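Local structure of phosphodiesterase (Pseudomonas aeruginosa, 4G75) at residues A[8-13]-A[104-109]; A[57-62]-A[256-261]; A[97-102]-A[136-141]; A[166-171]-A[198-203]. The protein is a colicin M-like bacteriocin and metal-binding phosphodiesterase that probably kills related bacteria by cleaving the lipid-linked precursor of peptidoglycan. All coordinates share one frame; numbering follows the deposited sequence. Where two conformers were deposited one is given.

Contact 1: residues A[8-13]-A[104-109]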
loop_
_atom_site.group_PDB
_atom_site.type_symbol
_atom_site.label_atom_id
_atom_site.label_comp_id
_atom_site.label_asym_id
_atom_site.label_seq_id
_atom_site.Cartn_x
_atom_site.Cartn_y
_atom_site.Cartn_z
ATOM N N THR A 8 8.644 11.165 -2.315
ATOM C CA THR A 8 9.079 12.412 -1.688
ATOM C C THR A 8 8.643 12.497 -0.228
ATOM O O THR A 8 7.592 11.981 0.145
ATOM C CB THR A 8 8.530 13.626 -2.444
ATOM O OG1 THR A 8 7.099 13.622 -2.380
ATOM C CG2 THR A 8 8.959 13.574 -3.894
ATOM N N THR A 9 9.461 13.140 0.598
ATOM C CA THR A 9 9.104 13.374 1.994
ATOM C C THR A 9 8.511 14.767 2.123
ATOM O O THR A 9 9.059 15.713 1.575
ATOM C CB THR A 9 10.338 13.297 2.905
ATOM O OG1 THR A 9 10.910 11.986 2.833
ATOM C CG2 THR A 9 9.955 13.597 4.343
ATOM N N ILE A 10 7.399 14.899 2.843
ATOM C CA ILE A 10 6.826 16.219 3.069
ATOM C C ILE A 10 6.996 16.667 4.510
ATOM O O ILE A 10 7.290 15.863 5.392
ATOM C CB ILE A 10 5.337 16.298 2.668
ATOM C CG1 ILE A 10 4.469 15.438 3.588
ATOM C CG2 ILE A 10 5.150 15.894 1.206
ATOM C CD1 ILE A 10 2.991 15.735 3.442
ATOM N N VAL A 11 6.817 17.964 4.728
ATOM C CA VAL A 11 6.898 18.557 6.054
ATOM C C VAL A 11 5.499 18.694 6.634
ATOM O O VAL A 11 4.653 19.383 6.068
ATOM C CB VAL A 11 7.549 19.952 5.997
ATOM C CG1 VAL A 11 7.476 20.625 7.370
ATOM C CG2 VAL A 11 8.985 19.845 5.510
ATOM N N ALA A 12 5.247 18.045 7.763
ATOM C CA ALA A 12 3.917 18.103 8.350
ATOM C C ALA A 12 3.939 18.150 9.872
ATOM O O ALA A 12 4.859 17.642 10.513
ATOM C CB ALA A 12 3.077 16.923 7.875
ATOM N N GLY A 13 2.906 18.761 10.437
ATOM C CA GLY A 13 2.750 18.843 11.878
ATOM C C GLY A 13 1.315 18.576 12.284
ATOM O O GLY A 13 0.425 18.525 11.438
ATOM N N ASP A 104 -5.932 14.177 -4.584
ATOM C CA ASP A 104 -5.617 14.923 -3.370
ATOM C C ASP A 104 -4.144 14.789 -2.995
ATOM O O ASP A 104 -3.567 13.708 -3.099
ATOM C CB ASP A 104 -6.430 14.384 -2.194
ATOM C CG ASP A 104 -7.849 14.911 -2.160
ATOM O OD1 ASP A 104 -8.146 15.903 -2.864
ATOM O OD2 ASP A 104 -8.659 14.334 -1.402
ATOM N N ASP A 105 -3.550 15.882 -2.524
ATOM C CA ASP A 105 -2.250 15.813 -1.870
ATOM C C ASP A 105 -2.457 15.051 -0.562
ATOM O O ASP A 105 -3.588 14.822 -0.155
ATOM C CB ASP A 105 -1.711 17.213 -1.585
ATOM C CG ASP A 105 -2.594 17.990 -0.615
ATOM O OD1 ASP A 105 -3.586 18.602 -1.065
ATOM O OD2 ASP A 105 -2.292 17.993 0.593
ATOM N N ARG A 106 -1.372 14.678 0.102
ATOM C CA ARG A 106 -1.466 13.761 1.234
ATOM C C ARG A 106 -2.306 14.310 2.369
ATOM O O ARG A 106 -3.190 13.626 2.900
ATOM C CB ARG A 106 -0.068 13.413 1.744
ATOM C CG ARG A 106 0.734 12.629 0.721
ATOM C CD ARG A 106 2.190 12.520 1.119
ATOM N NE ARG A 106 3.010 11.999 0.024
ATOM C CZ ARG A 106 4.325 11.834 0.098
ATOM N NH1 ARG A 106 4.963 12.130 1.222
ATOM N NH2 ARG A 106 5.006 11.379 -0.949
ATOM N N ILE A 107 -2.020 15.548 2.749
ATOM C CA ILE A 107 -2.712 16.163 3.871
ATOM C C ILE A 107 -4.193 16.341 3.559
ATOM O O ILE A 107 -5.054 15.978 4.366
ATOM C CB ILE A 107 -2.031 17.485 4.281
ATOM C CG1 ILE A 107 -0.633 17.186 4.835
ATOM C CG2 ILE A 107 -2.887 18.241 5.302
ATOM C CD1 ILE A 107 0.237 18.405 5.050
ATOM N N THR A 108 -4.497 16.867 2.378
ATOM C CA THR A 108 -5.895 17.026 1.982
ATOM C C THR A 108 -6.618 15.679 1.965
ATOM O O THR A 108 -7.760 15.569 2.399
ATOM C CB THR A 108 -6.026 17.692 0.604
ATOM O OG1 THR A 108 -5.458 19.008 0.652
ATOM C CG2 THR A 108 -7.486 17.791 0.192
ATOM N N ALA A 109 -5.947 14.659 1.448
ATOM C CA ALA A 109 -6.542 13.337 1.360
ATOM C C ALA A 109 -6.940 12.834 2.746
ATOM O O ALA A 109 -8.023 12.292 2.920
ATOM C CB ALA A 109 -5.573 12.367 0.688
#
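Ile10 and Arg106 lie 8.8 Å apart at their CA atoms where the extended, irregular segment 8-13 passes the first turn of helix 106-113, a spacing that leaves the contact to side chains. The polar link is made by Arg106, whose straight chain, unfolded from CG to NE, carries the guanidinium over to the backbone of Thr8. NH1 and NH2 both grip one atom, Thr8 O, at 2.8 Å from NH1 and 2.9 Å from NH2. Because two N-H groups share a single acceptor, neither bond is straight, with angles at hydrogen of 141° and 140°. The oxygen sits close to the guanidinium plane, at its edge. The arginine NE forms a salt bridge with Asp4, so the same side chain also ties down a residue a little earlier in the N-terminal region.

Beside these bonds runs a small apolar patch. Ile10 and the arginine lie side by side, pointing opposite ways, with Ile10 CG2 3.8 Å from Arg106 NH1, and Ile10 CD1 ends 4.1 Å from Ile107 CG1. Ala12 CB touches Ile107 CD1 more loosely.

The helix begins at Asp105. Asp105 OD2 accepts from Thr108 N at 3.1 Å, while Thr108 OG1 donates a hydrogen bond to Asp105 OD1 at 2.6 Å, so both carboxylate oxygens are used within the first turn. The N-terminal segment, held by the end-on, two-nitrogen bonding of Arg106 to Thr8 O, thus lies at the surface against the N-capped first turn of helix 106-113, with Asp105 as the N-cap.

Contact 2: residues A[57-62]-A[256-261]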
loop_
_atom_site.group_PDB
_atom_site.type_symbol
_atom_site.label_atom_id
_atom_site.label_comp_id
_atom_site.label_asym_id
_atom_site.label_seq_id
_atom_site.Cartn_x
_atom_site.Cartn_y
_atom_site.Cartn_z
ATOM N N PRO A 57 2.624 3.706 14.251
ATOM C CA PRO A 57 1.401 4.195 14.903
ATOM C C PRO A 57 0.388 3.081 15.170
ATOM O O PRO A 57 -0.221 3.063 16.237
ATOM C CB PRO A 57 0.817 5.197 13.897
ATOM C CG PRO A 57 1.901 5.463 12.905
ATOM C CD PRO A 57 2.875 4.347 12.946
ATOM N N LEU A 58 0.209 2.165 14.218
ATOM C CA LEU A 58 -0.742 1.079 14.400
ATOM C C LEU A 58 -0.263 0.089 15.453
ATOM O O LEU A 58 -1.049 -0.385 16.269
ATOM C CB LEU A 58 -1.018 0.361 13.078
ATOM C CG LEU A 58 -1.837 1.144 12.055
ATOM C CD1 LEU A 58 -1.958 0.322 10.774
ATOM C CD2 LEU A 58 -3.214 1.466 12.609
ATOM N N LEU A 59 1.034 -0.201 15.447
ATOM C CA LEU A 59 1.594 -1.130 16.417
ATOM C C LEU A 59 1.475 -0.590 17.837
ATOM O O LEU A 59 1.209 -1.338 18.777
ATOM C CB LEU A 59 3.052 -1.448 16.081
ATOM C CG LEU A 59 3.236 -2.443 14.932
ATOM C CD1 LEU A 59 4.690 -2.486 14.513
ATOM C CD2 LEU A 59 2.734 -3.826 15.322
ATOM N N ALA A 60 1.663 0.712 17.993
ATOM C CA ALA A 60 1.565 1.312 19.315
ATOM C C ALA A 60 0.148 1.159 19.859
ATOM O O ALA A 60 -0.043 0.853 21.034
ATOM C CB ALA A 60 1.980 2.775 19.271
ATOM N N LEU A 61 -0.843 1.375 19.001
ATOM C CA LEU A 61 -2.233 1.217 19.399
ATOM C C LEU A 61 -2.506 -0.233 19.777
ATOM O O LEU A 61 -3.044 -0.512 20.850
ATOM C CB LEU A 61 -3.173 1.642 18.266
ATOM C CG LEU A 61 -3.076 3.128 17.914
ATOM C CD1 LEU A 61 -3.949 3.466 16.720
ATOM C CD2 LEU A 61 -3.452 3.980 19.122
ATOM N N TRP A 62 -2.124 -1.152 18.897
ATOM C CA TRP A 62 -2.383 -2.570 19.126
ATOM C C TRP A 62 -1.687 -3.079 20.377
ATOM O O TRP A 62 -2.282 -3.815 21.168
ATOM C CB TRP A 62 -1.967 -3.426 17.922
ATOM C CG TRP A 62 -2.395 -4.856 18.078
ATOM C CD1 TRP A 62 -1.656 -5.889 18.593
ATOM C CD2 TRP A 62 -3.679 -5.403 17.757
ATOM N NE1 TRP A 62 -2.400 -7.045 18.592
ATOM C CE2 TRP A 62 -3.643 -6.775 18.081
ATOM C CE3 TRP A 62 -4.852 -4.868 17.211
ATOM C CZ2 TRP A 62 -4.732 -7.618 17.881
ATOM C CZ3 TRP A 62 -5.935 -5.710 17.013
ATOM C CH2 TRP A 62 -5.866 -7.069 17.349
ATOM N N GLU A 256 9.124 -7.709 13.223
ATOM C CA GLU A 256 8.728 -8.608 14.305
ATOM C C GLU A 256 7.353 -8.213 14.843
ATOM O O GLU A 256 6.488 -9.065 15.070
ATOM C CB GLU A 256 9.776 -8.613 15.423
ATOM C CG GLU A 256 9.492 -9.613 16.537
ATOM C CD GLU A 256 10.706 -9.884 17.416
ATOM O OE1 GLU A 256 11.836 -9.557 16.992
ATOM O OE2 GLU A 256 10.528 -10.430 18.528
ATOM N N GLY A 257 7.155 -6.910 15.033
ATOM C CA GLY A 257 5.896 -6.401 15.541
ATOM C C GLY A 257 4.752 -6.684 14.588
ATOM O O GLY A 257 3.679 -7.102 15.008
HETATM N N MSE A 258 4.984 -6.458 13.300
HETATM C CA MSE A 258 3.941 -6.667 12.300
HETATM C C MSE A 258 3.590 -8.146 12.172
HETATM O O MSE A 258 2.432 -8.494 11.989
HETATM C CB MSE A 258 4.355 -6.079 10.938
HETATM C CG MSE A 258 4.492 -4.549 10.933
HETATM SE SE MSE A 258 2.816 -3.662 11.403
HETATM C CE MSE A 258 1.813 -4.062 9.764
ATOM N N THR A 259 4.593 -9.015 12.275
ATOM C CA THR A 259 4.351 -10.457 12.252
ATOM C C THR A 259 3.455 -10.873 13.421
ATOM O O THR A 259 2.526 -11.666 13.250
ATOM C CB THR A 259 5.671 -11.247 12.286
ATOM O OG1 THR A 259 6.518 -10.791 11.226
ATOM C CG2 THR A 259 5.421 -12.739 12.117
ATOM N N ARG A 260 3.729 -10.328 14.604
ATOM C CA ARG A 260 2.908 -10.626 15.770
ATOM C C ARG A 260 1.497 -10.090 15.575
ATOM O O ARG A 260 0.519 -10.792 15.833
ATOM C CB ARG A 260 3.530 -10.065 17.050
ATOM C CG ARG A 260 2.808 -10.521 18.311
ATOM C CD ARG A 260 3.484 -10.005 19.575
ATOM N NE ARG A 260 2.690 -10.318 20.758
ATOM C CZ ARG A 260 3.094 -10.116 22.007
ATOM N NH1 ARG A 260 4.292 -9.599 22.241
ATOM N NH2 ARG A 260 2.295 -10.434 23.022
ATOM N N LEU A 261 1.393 -8.849 15.101
ATOM C CA LEU A 261 0.090 -8.265 14.802
ATOM C C LEU A 261 -0.714 -9.156 13.851
ATOM O O LEU A 261 -1.904 -9.401 14.061
ATOM C CB LEU A 261 0.256 -6.863 14.202
ATOM C CG LEU A 261 -1.025 -6.175 13.724
ATOM C CD1 LEU A 261 -2.016 -6.034 14.864
ATOM C CD2 LEU A 261 -0.713 -4.813 13.117
#
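Leu261 presses one methyl group flat onto the indole of Trp62: its CD1 lies 3.4 Å from the centroid of the five-membered ring and only 14° off the ring normal, a CH-pi contact over the face. Two torsions bring the methyl there, CG standing anti to the backbone N and CD1 turned in at chi2 59°. The indole is also held at its polar end, since Trp62 NE1 bonds to Glu264, one turn beyond Leu261 on the same helix.

Leu59 enters one turn earlier, leaving its helix to one side while its end comes nearer the partner helix. Its CD2 lies 3.4 Å from Gly257 O, and the CA atoms of Leu59 and Gly257 come within 6.9 Å. The absence of a side chain on Gly257 lets Leu59 CD1 come in close. Leu59 also meets the bent chain of Met258, a selenomethionine, with Leu59 CG 3.8 Å from Met258 SE. Leu59 CD2 brushes Leu261 CB at 4.1 Å.

Locally the two helix axes approach to 10.4 Å and cross at 54°. With Phe85, Trp65 and Trp68 meeting the Trp62 ring from outside, this is buried helix-helix packing on an aromatic cluster, joining helix 55-65 to helix 255-264.

Contact 3: residues A[97-102]-A[136-141]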
loop_
_atom_site.group_PDB
_atom_site.type_symbol
_atom_site.label_atom_id
_atom_site.label_comp_id
_atom_site.label_asym_id
_atom_site.label_seq_id
_atom_site.Cartn_x
_atom_site.Cartn_y
_atom_site.Cartn_z
ATOM N N TYR A 97 -7.579 6.263 -1.240
ATOM C CA TYR A 97 -8.493 6.372 -2.368
ATOM C C TYR A 97 -8.715 7.828 -2.765
ATOM O O TYR A 97 -8.936 8.130 -3.939
ATOM C CB TYR A 97 -9.828 5.691 -2.072
ATOM C CG TYR A 97 -10.666 5.533 -3.315
ATOM C CD1 TYR A 97 -10.266 4.679 -4.331
ATOM C CD2 TYR A 97 -11.842 6.261 -3.489
ATOM C CE1 TYR A 97 -11.015 4.536 -5.489
ATOM C CE2 TYR A 97 -12.603 6.124 -4.647
ATOM C CZ TYR A 97 -12.180 5.256 -5.640
ATOM O OH TYR A 97 -12.916 5.115 -6.797
ATOM N N ASN A 98 -8.646 8.734 -1.795
ATOM C CA ASN A 98 -8.745 10.156 -2.116
ATOM C C ASN A 98 -7.592 10.593 -3.012
ATOM O O ASN A 98 -7.767 11.393 -3.938
ATOM C CB ASN A 98 -8.787 11.009 -0.844
ATOM C CG ASN A 98 -10.115 10.880 -0.115
ATOM O OD1 ASN A 98 -11.101 10.419 -0.690
ATOM N ND2 ASN A 98 -10.148 11.292 1.144
ATOM N N GLN A 99 -6.407 10.064 -2.742
ATOM C CA GLN A 99 -5.269 10.358 -3.601
ATOM C C GLN A 99 -5.469 9.823 -5.010
ATOM O O GLN A 99 -5.189 10.523 -5.981
ATOM C CB GLN A 99 -3.972 9.807 -3.015
ATOM C CG GLN A 99 -3.465 10.605 -1.831
ATOM C CD GLN A 99 -1.964 10.605 -1.740
ATOM O OE1 GLN A 99 -1.347 9.619 -1.320
ATOM N NE2 GLN A 99 -1.355 11.716 -2.142
ATOM N N PHE A 100 -5.947 8.586 -5.125
ATOM C CA PHE A 100 -6.096 7.969 -6.444
ATOM C C PHE A 100 -7.230 8.584 -7.257
ATOM O O PHE A 100 -7.057 8.940 -8.425
ATOM C CB PHE A 100 -6.336 6.452 -6.345
ATOM C CG PHE A 100 -6.728 5.826 -7.660
ATOM C CD1 PHE A 100 -5.773 5.574 -8.627
ATOM C CD2 PHE A 100 -8.057 5.532 -7.945
ATOM C CE1 PHE A 100 -6.125 5.014 -9.843
ATOM C CE2 PHE A 100 -8.416 4.977 -9.165
ATOM C CZ PHE A 100 -7.446 4.715 -10.113
ATOM N N SER A 101 -8.391 8.704 -6.630
ATOM C CA SER A 101 -9.604 9.123 -7.325
ATOM C C SER A 101 -9.681 10.630 -7.533
ATOM O O SER A 101 -10.135 11.099 -8.573
ATOM C CB SER A 101 -10.833 8.648 -6.551
ATOM O OG SER A 101 -12.007 9.272 -7.033
ATOM N N LEU A 102 -9.247 11.388 -6.533
ATOM C CA LEU A 102 -9.386 12.839 -6.586
ATOM C C LEU A 102 -8.083 13.581 -6.850
ATOM O O LEU A 102 -8.098 14.781 -7.103
ATOM C CB LEU A 102 -10.005 13.358 -5.284
ATOM C CG LEU A 102 -11.314 12.738 -4.796
ATOM C CD1 LEU A 102 -11.718 13.345 -3.456
ATOM C CD2 LEU A 102 -12.418 12.914 -5.834
ATOM N N THR A 136 -9.286 0.536 -5.951
ATOM C CA THR A 136 -8.013 0.730 -6.633
ATOM C C THR A 136 -7.067 1.496 -5.718
ATOM O O THR A 136 -7.472 2.480 -5.087
ATOM C CB THR A 136 -8.206 1.539 -7.919
ATOM O OG1 THR A 136 -9.228 0.925 -8.711
ATOM C CG2 THR A 136 -6.910 1.601 -8.727
ATOM N N PHE A 137 -5.820 1.041 -5.640
ATOM C CA PHE A 137 -4.814 1.696 -4.796
ATOM C C PHE A 137 -4.147 2.864 -5.511
ATOM O O PHE A 137 -3.982 2.852 -6.736
ATOM C CB PHE A 137 -3.716 0.707 -4.391
ATOM C CG PHE A 137 -4.182 -0.398 -3.481
ATOM C CD1 PHE A 137 -4.605 -0.124 -2.193
ATOM C CD2 PHE A 137 -4.139 -1.725 -3.900
ATOM C CE1 PHE A 137 -5.015 -1.151 -1.349
ATOM C CE2 PHE A 137 -4.540 -2.744 -3.062
ATOM C CZ PHE A 137 -4.974 -2.457 -1.788
ATOM N N ASN A 138 -3.723 3.857 -4.735
ATOM C CA ASN A 138 -2.936 4.966 -5.269
ATOM C C ASN A 138 -1.490 4.620 -5.624
ATOM O O ASN A 138 -0.928 5.164 -6.587
ATOM C CB ASN A 138 -2.926 6.131 -4.279
ATOM C CG ASN A 138 -2.210 7.348 -4.831
ATOM O OD1 ASN A 138 -2.631 7.923 -5.836
ATOM N ND2 ASN A 138 -1.120 7.742 -4.185
ATOM N N GLY A 139 -0.883 3.738 -4.833
ATOM C CA GLY A 139 0.527 3.412 -4.983
ATOM C C GLY A 139 1.436 4.402 -4.269
ATOM O O GLY A 139 2.598 4.576 -4.645
ATOM N N GLY A 140 0.901 5.055 -3.240
ATOM C CA GLY A 140 1.658 6.023 -2.457
ATOM C C GLY A 140 1.780 5.700 -0.978
ATOM O O GLY A 140 1.694 4.536 -0.577
ATOM N N VAL A 141 1.968 6.737 -0.158
ATOM C CA VAL A 141 2.299 6.538 1.261
ATOM C C VAL A 141 1.207 5.825 2.053
ATOM O O VAL A 141 1.488 5.234 3.089
ATOM C CB VAL A 141 2.657 7.872 1.988
ATOM C CG1 VAL A 141 3.857 8.531 1.337
ATOM C CG2 VAL A 141 1.459 8.821 2.031
HETATM O O HOH W 1 -1.232 6.781 -1.039
HETATM O O HOH W 2 1.353 9.179 -1.544
#
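Phe100 and Thr136 form the apolar half of a helix-to-loop contact, partly buried, in which the last turns of helix 81-102, widened to a pi-type turn at 98-102, rest on the irregular segment leading into helix 143-153 of the colicin M fold. The CA atoms of Phe100 and Asn138 approach to 4.5 Å, so the backbones nearly touch. Thr136 CG2 lies over one face of the Phe100 ring, 3.7 Å from its centroid and 20° off the normal, a CH-pi contact displaced toward the rim.

The polar half is bridged by water. Asn138, with CG anti to the backbone N (chi1 -176°), brings its amide against Gln99 CB, and the two amide planes are inclined by 38°. Gln99 OE1 accepts from two waters. One, 2.9 Å from Gln99 OE1, receives a bond from Asn138 ND2. The second water oxygen lies 2.7 Å from Gln99 OE1 and receives a bond from Val141 N. On its other side the glutamine NE2 bonds to Asp104 O and Asp4, which helps hold the amide in this rotation.

Phe137 turns away, packing against helix 143-153 with its side chain about 6 Å from that of the magnesium-binding residue Val211. Its buried carbonyl oxygen, near Phe100 CD1, has no polar partner. At the far end Thr136 O sits in the plane of the Tyr97 ring, at its edge, 3.6 Å from Tyr97 CD1.

Contact 4: residues A[166-171]-A[198-203]. With EDO (1,2-ethanediol), chain G; EDO (1,2-ethanediol), chain K.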
loop_
_atom_site.group_PDB
_atom_site.type_symbol
_atom_site.label_atom_id
_atom_site.label_comp_id
_atom_site.label_asym_id
_atom_site.label_seq_id
_atom_site.Cartn_x
_atom_site.Cartn_y
_atom_site.Cartn_z
ATOM N N LEU A 166 2.893 0.920 -9.581
ATOM C CA LEU A 166 3.880 0.169 -8.806
ATOM C C LEU A 166 5.193 0.932 -8.709
ATOM O O LEU A 166 5.964 0.740 -7.770
ATOM C CB LEU A 166 4.147 -1.207 -9.434
ATOM C CG LEU A 166 3.006 -2.218 -9.509
ATOM C CD1 LEU A 166 3.453 -3.414 -10.334
ATOM C CD2 LEU A 166 2.541 -2.667 -8.115
ATOM N N ASN A 167 5.449 1.790 -9.693
ATOM C CA ASN A 167 6.731 2.478 -9.801
ATOM C C ASN A 167 7.900 1.505 -9.964
ATOM O O ASN A 167 8.973 1.701 -9.389
ATOM C CB ASN A 167 6.968 3.389 -8.594
ATOM C CG ASN A 167 7.907 4.533 -8.910
ATOM O OD1 ASN A 167 7.999 4.964 -10.057
ATOM N ND2 ASN A 167 8.601 5.035 -7.895
ATOM N N ILE A 168 7.690 0.448 -10.741
ATOM C CA ILE A 168 8.779 -0.469 -11.039
ATOM C C ILE A 168 9.454 -0.086 -12.357
ATOM O O ILE A 168 8.868 0.611 -13.182
ATOM C CB ILE A 168 8.335 -1.947 -11.039
ATOM C CG1 ILE A 168 7.222 -2.188 -12.064
ATOM C CG2 ILE A 168 7.900 -2.370 -9.632
ATOM C CD1 ILE A 168 6.924 -3.679 -12.285
ATOM N N LYS A 169 10.692 -0.534 -12.525
ATOM C CA LYS A 169 11.498 -0.202 -13.693
ATOM C C LYS A 169 12.210 -1.446 -14.207
ATOM O O LYS A 169 13.442 -1.519 -14.178
ATOM C CB LYS A 169 12.548 0.846 -13.315
ATOM C CG LYS A 169 11.996 2.120 -12.695
ATOM C CD LYS A 169 11.409 3.035 -13.758
ATOM C CE LYS A 169 11.198 4.451 -13.232
ATOM N NZ LYS A 169 10.148 4.529 -12.174
ATOM N N PRO A 170 11.445 -2.438 -14.681
ATOM C CA PRO A 170 12.084 -3.697 -15.073
ATOM C C PRO A 170 13.052 -3.495 -16.231
ATOM O O PRO A 170 12.773 -2.744 -17.170
ATOM C CB PRO A 170 10.903 -4.579 -15.506
ATOM C CG PRO A 170 9.684 -3.908 -14.940
ATOM C CD PRO A 170 9.995 -2.450 -14.930
ATOM N N ASN A 171 14.197 -4.160 -16.139
ATOM C CA ASN A 171 15.220 -4.100 -17.170
ATOM C C ASN A 171 15.175 -5.402 -17.958
ATOM O O ASN A 171 15.755 -6.407 -17.550
ATOM C CB ASN A 171 16.586 -3.907 -16.516
ATOM C CG ASN A 171 17.690 -3.650 -17.519
ATOM O OD1 ASN A 171 17.547 -3.940 -18.702
ATOM N ND2 ASN A 171 18.807 -3.104 -17.041
ATOM N N TYR A 198 9.366 -10.998 -9.983
ATOM C CA TYR A 198 9.975 -9.691 -9.887
ATOM C C TYR A 198 9.799 -9.149 -8.489
ATOM O O TYR A 198 8.675 -9.062 -7.987
ATOM C CB TYR A 198 9.356 -8.735 -10.909
ATOM C CG TYR A 198 10.187 -7.498 -11.155
ATOM C CD1 TYR A 198 11.191 -7.493 -12.117
ATOM C CD2 TYR A 198 9.970 -6.340 -10.426
ATOM C CE1 TYR A 198 11.961 -6.356 -12.349
ATOM C CE2 TYR A 198 10.738 -5.204 -10.639
ATOM C CZ TYR A 198 11.732 -5.220 -11.598
ATOM O OH TYR A 198 12.485 -4.088 -11.817
ATOM N N ALA A 199 10.914 -8.805 -7.858
ATOM C CA ALA A 199 10.887 -8.261 -6.503
ATOM C C ALA A 199 10.645 -6.770 -6.603
ATOM O O ALA A 199 11.563 -6.010 -6.908
ATOM C CB ALA A 199 12.208 -8.538 -5.799
ATOM N N THR A 200 9.410 -6.344 -6.364
ATOM C CA THR A 200 9.081 -4.934 -6.563
ATOM C C THR A 200 9.833 -4.016 -5.593
ATOM O O THR A 200 10.053 -2.847 -5.893
ATOM C CB THR A 200 7.561 -4.672 -6.498
ATOM O OG1 THR A 200 7.072 -4.947 -5.181
ATOM C CG2 THR A 200 6.825 -5.550 -7.504
ATOM N N ALA A 201 10.236 -4.549 -4.444
ATOM C CA ALA A 201 10.959 -3.744 -3.450
ATOM C C ALA A 201 12.292 -3.224 -3.979
ATOM O O ALA A 201 12.832 -2.247 -3.456
ATOM C CB ALA A 201 11.163 -4.528 -2.158
ATOM N N LYS A 202 12.828 -3.868 -5.012
ATOM C CA LYS A 202 14.055 -3.370 -5.631
ATOM C C LYS A 202 13.853 -1.956 -6.170
ATOM O O LYS A 202 14.790 -1.159 -6.218
ATOM C CB LYS A 202 14.519 -4.287 -6.768
ATOM C CG LYS A 202 15.680 -5.209 -6.411
ATOM C CD LYS A 202 15.228 -6.639 -6.155
ATOM C CE LYS A 202 16.424 -7.581 -6.070
ATOM N NZ LYS A 202 16.050 -9.005 -6.314
ATOM N N ASP A 203 12.618 -1.650 -6.560
ATOM C CA ASP A 203 12.312 -0.410 -7.260
ATOM C C ASP A 203 11.469 0.558 -6.450
ATOM O O ASP A 203 11.561 1.766 -6.631
ATOM C CB ASP A 203 11.546 -0.706 -8.555
ATOM C CG ASP A 203 12.387 -1.422 -9.586
ATOM O OD1 ASP A 203 13.622 -1.419 -9.445
ATOM O OD2 ASP A 203 11.805 -1.981 -10.540
HETATM C C1 EDO G . 14.050 -8.878 -8.881
HETATM O O1 EDO G . 13.098 -9.941 -8.786
HETATM C C2 EDO G . 13.370 -7.632 -9.427
HETATM O O2 EDO G . 14.360 -6.795 -10.037
HETATM C C1 EDO K . 15.179 -7.025 -14.502
HETATM O O1 EDO K . 14.944 -5.769 -13.859
HETATM C C2 EDO K . 16.025 -7.917 -13.603
HETATM O O2 EDO K . 15.197 -8.465 -12.570
HETATM O O HOH W 3 11.184 3.508 -9.370
HETATM O O HOH W 4 15.023 -2.075 -11.685
#
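The magnesium site is bordered by this contact, in which the side chain of Thr200 lies about 7 Å from the ion and Asp203 fastens loop 166-171 to the turn that follows strand 188-199. Asp203 OD2 takes an almost straight bond from Lys169 N at 2.7 Å (174°) and, from the same oxygen's other face, one from Tyr198 OH at 2.6 Å. The hydroxyl comes on the syn side, 25° out of the carboxylate plane, the backbone N-H from well above it. Water extends the link, bridging Lys169 O and Asp203 OD1, while another joins Asn167 O to Asp203 O.

Strand 188-199 belongs to the mixed sheet, where it runs antiparallel to strand 213-224, whose Glu213 is a magnesium ligand. Thr200 OG1 bonds to Gly212 O, between the ligands Val211 and Glu213, which places it next to the metal site. Ile168 packs on this threonine, its CG2 3.9 Å from Thr200 CB.

Tyr198 has CG anti to the backbone N (chi1 -163°), and Pro170 crosses its side chain at about a right angle, with Pro170 CB 3.8 Å from Tyr198 CE1 and its CG over one ring face. On the opposite face lies a 1,2-ethanediol, probably from the crystallisation liquor; its C2 stands 3.3 Å above the centre of the ring.

In the fold
Contact 2 is the buried one, apolar and aromatic, while contact 1 lies at the surface and contacts 3 and 4 are intermediate, both depending partly on water. Contacts 1 and 3 touch and share a neighbourhood: helix 81-102 leads into helix 106-113, Asn98 bonds to the carbonyl of Ala109, and Val141 packs on Arg106. Contact 2 stands apart, its centre about 24 Å from the centres of both, but helix 55-65 also rests on helix 81-102. Only contact 4 has a sheet strand within its segments, and it lies closest to the magnesium ion, though contact 3 also approaches Val211 through Phe137. Polar grips differ accordingly: an arginine on one carbonyl in contact 1, a carboxylate taking two donors in contact 4.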